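Local coordinates for topoisomerase I-like protein (Leishmania donovani, PDB 2B9S) that relaxes supercoiled DNA as the large subunit of a heterodimeric type IB topoisomerase, breaking and resealing one strand at a time with its small-subunit partner, at the interface of chains A and B. Coordinates in Å, arbitrary orientation; residue numbers count along the deposited sequence, not the author numbering. Chains: chain A, topoisomerase I-like protein; chain B, DNA topoisomerase I-like protein.

The interface of chains A and B. Residues chain A 6-7, 239, 242-243, 246-247, 250; chain B 26, 53.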
ATOM      1  N   TRP A   6      -5.064   9.546 -24.926  1.00 45.24           N
ATOM      2  CA  TRP A   6      -6.317   8.846 -24.671  1.00 42.73           C
ATOM      3  C   TRP A   6      -7.307   9.738 -23.931  1.00 43.32           C
ATOM      4  O   TRP A   6      -8.497   9.433 -23.854  1.00 43.12           O
ATOM      5  CB  TRP A   6      -6.064   7.567 -23.872  1.00 38.52           C
ATOM      6  CG  TRP A   6      -5.546   7.816 -22.489  1.00 36.89           C
ATOM      7  CD1 TRP A   6      -4.253   7.710 -22.064  1.00 36.71           C
ATOM      8  CD2 TRP A   6      -6.310   8.214 -21.345  1.00 35.69           C
ATOM      9  NE1 TRP A   6      -4.166   8.018 -20.727  1.00 35.68           N
ATOM     10  CE2 TRP A   6      -5.416   8.331 -20.262  1.00 36.15           C
ATOM     11  CE3 TRP A   6      -7.665   8.484 -21.123  1.00 35.39           C
ATOM     12  CZ2 TRP A   6      -5.831   8.704 -18.985  1.00 35.76           C
ATOM     13  CZ3 TRP A   6      -8.074   8.854 -19.855  1.00 36.68           C
ATOM     14  CH2 TRP A   6      -7.161   8.961 -18.803  1.00 36.25           C
ATOM     15  N   TRP A   7      -6.808  10.844 -23.387  1.00 43.50           N
ATOM     16  CA  TRP A   7      -7.642  11.770 -22.631  1.00 46.00           C
ATOM     17  C   TRP A   7      -8.041  12.973 -23.480  1.00 49.29           C
ATOM     18  O   TRP A   7      -8.853  13.798 -23.063  1.00 49.60           O
ATOM     19  CB  TRP A   7      -6.916  12.236 -21.368  1.00 42.85           C
ATOM     20  CG  TRP A   7      -5.648  12.984 -21.646  1.00 41.54           C
ATOM     21  CD1 TRP A   7      -5.514  14.330 -21.840  1.00 41.44           C
ATOM     22  CD2 TRP A   7      -4.332  12.432 -21.762  1.00 40.58           C
ATOM     23  NE1 TRP A   7      -4.196  14.646 -22.069  1.00 40.85           N
ATOM     24  CE2 TRP A   7      -3.449  13.499 -22.027  1.00 40.79           C
ATOM     25  CE3 TRP A   7      -3.806  11.138 -21.668  1.00 40.41           C
ATOM     26  CZ2 TRP A   7      -2.079  13.311 -22.198  1.00 41.80           C
ATOM     27  CZ3 TRP A   7      -2.447  10.956 -21.839  1.00 41.20           C
ATOM     28  CH2 TRP A   7      -1.599  12.037 -22.100  1.00 41.99           C
ATOM     29  N   GLY A 239      -3.682   5.252 -15.610  1.00 30.02           N
ATOM     30  CA  GLY A 239      -4.146   6.629 -15.726  1.00 27.60           C
ATOM     31  C   GLY A 239      -5.637   6.688 -15.846  1.00 28.16           C
ATOM     32  O   GLY A 239      -6.282   7.496 -15.188  1.00 29.04           O
ATOM     33  N   ASP A 242      -7.353   5.591 -12.811  1.00 36.81           N
ATOM     34  CA  ASP A 242      -7.125   6.707 -11.899  1.00 38.60           C
ATOM     35  C   ASP A 242      -8.074   7.906 -12.091  1.00 39.54           C
ATOM     36  O   ASP A 242      -8.468   8.556 -11.123  1.00 39.02           O
ATOM     37  CB  ASP A 242      -5.692   7.177 -12.055  1.00 40.48           C
ATOM     38  CG  ASP A 242      -5.019   7.405 -10.747  1.00 42.63           C
ATOM     39  OD1 ASP A 242      -5.569   6.992  -9.705  1.00 44.26           O
ATOM     40  OD2 ASP A 242      -3.918   7.988 -10.760  1.00 45.56           O
ATOM     41  N   MET A 243      -8.419   8.210 -13.341  1.00 40.18           N
ATOM     42  CA  MET A 243      -9.344   9.293 -13.630  1.00 42.00           C
ATOM     43  C   MET A 243     -10.789   8.894 -13.310  1.00 38.89           C
ATOM     44  O   MET A 243     -11.568   9.688 -12.788  1.00 37.17           O
ATOM     45  CB  MET A 243      -9.235   9.723 -15.095  1.00 43.94           C
ATOM     46  CG  MET A 243     -10.031  11.000 -15.364  1.00 47.30           C
ATOM     47  SD  MET A 243     -10.728  11.084 -17.003  1.00 50.31           S
ATOM     48  CE  MET A 243      -9.381  11.867 -17.900  1.00 49.96           C
ATOM     49  N   PHE A 246     -11.401   9.361  -9.686  1.00 29.91           N
ATOM     50  CA  PHE A 246     -11.709  10.740  -9.311  1.00 31.84           C
ATOM     51  C   PHE A 246     -13.061  11.207  -9.833  1.00 32.57           C
ATOM     52  O   PHE A 246     -13.723  12.024  -9.196  1.00 34.02           O
ATOM     53  CB  PHE A 246     -10.593  11.689  -9.715  1.00 29.74           C
ATOM     54  CG  PHE A 246      -9.392  11.580  -8.850  1.00 28.92           C
ATOM     55  CD1 PHE A 246      -8.188  11.114  -9.366  1.00 28.76           C
ATOM     56  CD2 PHE A 246      -9.456  11.918  -7.502  1.00 28.61           C
ATOM     57  CE1 PHE A 246      -7.066  11.015  -8.563  1.00 27.21           C
ATOM     58  CE2 PHE A 246      -8.330  11.807  -6.680  1.00 26.25           C
ATOM     59  CZ  PHE A 246      -7.140  11.359  -7.220  1.00 29.15           C
ATOM     60  N   GLU A 247     -13.485  10.666 -10.972  1.00 34.98           N
ATOM     61  CA  GLU A 247     -14.824  10.952 -11.490  1.00 35.38           C
ATOM     62  C   GLU A 247     -15.930  10.369 -10.615  1.00 35.83           C
ATOM     63  O   GLU A 247     -17.001  10.967 -10.544  1.00 34.66           O
ATOM     64  CB  GLU A 247     -14.990  10.524 -12.955  1.00 36.09           C
ATOM     65  CG  GLU A 247     -14.120  11.330 -13.950  1.00 37.84           C
ATOM     66  CD  GLU A 247     -14.509  12.801 -14.045  1.00 37.31           C
ATOM     67  OE1 GLU A 247     -15.642  13.088 -14.467  1.00 39.26           O
ATOM     68  OE2 GLU A 247     -13.687  13.674 -13.708  1.00 37.52           O
ATOM     69  N   ARG A 250     -16.287  12.876  -7.546  1.00 35.50           N
ATOM     70  CA  ARG A 250     -17.050  14.024  -8.069  1.00 34.17           C
ATOM     71  C   ARG A 250     -18.546  13.730  -8.187  1.00 35.52           C
ATOM     72  O   ARG A 250     -19.373  14.628  -7.964  1.00 35.69           O
ATOM     73  CB  ARG A 250     -16.528  14.462  -9.447  1.00 33.39           C
ATOM     74  CG  ARG A 250     -15.143  15.065  -9.436  1.00 33.11           C
ATOM     75  CD  ARG A 250     -14.663  15.465 -10.834  1.00 34.07           C
ATOM     76  NE  ARG A 250     -15.130  16.801 -11.233  1.00 35.82           N
ATOM     77  CZ  ARG A 250     -15.064  17.309 -12.468  1.00 35.87           C
ATOM     78  NH1 ARG A 250     -14.542  16.616 -13.474  1.00 35.23           N
ATOM     79  NH2 ARG A 250     -15.529  18.528 -12.702  1.00 36.68           N
TER
ATOM     80  N   ARG B  26      -6.125  17.473 -11.069  1.00 35.52           N
ATOM     81  CA  ARG B  26      -6.698  18.595 -11.805  1.00 35.11           C
ATOM     82  C   ARG B  26      -7.013  19.781 -10.888  1.00 36.45           C
ATOM     83  O   ARG B  26      -7.071  20.925 -11.348  1.00 37.66           O
ATOM     84  CB  ARG B  26      -7.967  18.156 -12.546  1.00 33.90           C
ATOM     85  CG  ARG B  26      -7.745  17.096 -13.594  1.00 34.09           C
ATOM     86  CD  ARG B  26      -9.038  16.547 -14.170  1.00 33.57           C
ATOM     87  NE  ARG B  26      -9.781  15.736 -13.207  1.00 35.01           N
ATOM     88  CZ  ARG B  26     -10.813  14.945 -13.509  1.00 34.84           C
ATOM     89  NH1 ARG B  26     -11.220  14.831 -14.759  1.00 35.88           N
ATOM     90  NH2 ARG B  26     -11.431  14.250 -12.563  1.00 32.12           N
ATOM     91  N   TRP B  53      -2.905  13.411 -18.014  1.00 35.74           N
ATOM     92  CA  TRP B  53      -4.289  13.681 -18.353  1.00 34.07           C
ATOM     93  C   TRP B  53      -4.877  14.841 -17.529  1.00 33.84           C
ATOM     94  O   TRP B  53      -5.976  15.325 -17.814  1.00 33.08           O
ATOM     95  CB  TRP B  53      -5.103  12.390 -18.147  1.00 34.05           C
ATOM     96  CG  TRP B  53      -4.990  11.768 -16.737  1.00 33.64           C
ATOM     97  CD1 TRP B  53      -4.090  10.801 -16.323  1.00 32.96           C
ATOM     98  CD2 TRP B  53      -5.804  12.072 -15.585  1.00 32.72           C
ATOM     99  NE1 TRP B  53      -4.306  10.491 -14.995  1.00 32.21           N
ATOM    100  CE2 TRP B  53      -5.344  11.253 -14.515  1.00 33.40           C
ATOM    101  CE3 TRP B  53      -6.872  12.953 -15.350  1.00 32.20           C
ATOM    102  CZ2 TRP B  53      -5.930  11.288 -13.219  1.00 33.35           C
ATOM    103  CZ3 TRP B  53      -7.451  12.995 -14.056  1.00 33.64           C
ATOM    104  CH2 TRP B  53      -6.973  12.152 -13.011  1.00 33.38           C
TER
HETATM  105  O   HOH W   1      -3.063   8.773 -13.201  1.00 26.15           O
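B:Trp53 of the small subunit lays one face of its indole along helix 236-266 of the large subunit and buries more surface than any other residue of the patch. Its CG takes the crowded position between backbone N and carbonyl carbon (chi1 55°). A:Met243, CG anti to its backbone N and the chain bent at chi2 and chi3, runs past the indole in the opposite direction. CB of A:Met243 sits over the six-membered ring, off towards its rim, and CG of A:Met243 reaches CZ3 of B:Trp53 at 3.5 Å. The carbonyl O of A:Gly239 lies above the same face, towards the rim. At the edge, NE1 of B:Trp53 forms a nearly straight hydrogen bond of 2.8 Å to the O of water 1, which is also 2.7 Å from OD2 of the A:Asp242 carboxylate. CA of B:Trp53 stands over the five-membered ring of A:Trp7, and CZ2 of A:Trp6 touches CD1 of B:Trp53 at 3.8 Å.

B:Arg26, bent at chi3, brings its NE to the indole edge, CZ3 of B:Trp53 lying over a guanidinium face towards its rim, and extends NH2 to OE2 of A:Glu247 in a 2.6 Å salt bridge, carboxylate and guanidinium planes 71° apart. OE2 of A:Glu247 takes this donor on its anti lone pair and NH1 of A:Arg250, 3.1 Å from it, on its syn lone pair. The two guanidinium groups, meeting at this oxygen, would be expected to stabilise the carboxylate's negative charge.

The patch joins 3-10 helix 52-54 and helix 25-34 of chain B to helix 236-266 and the N-terminal loop of chain A.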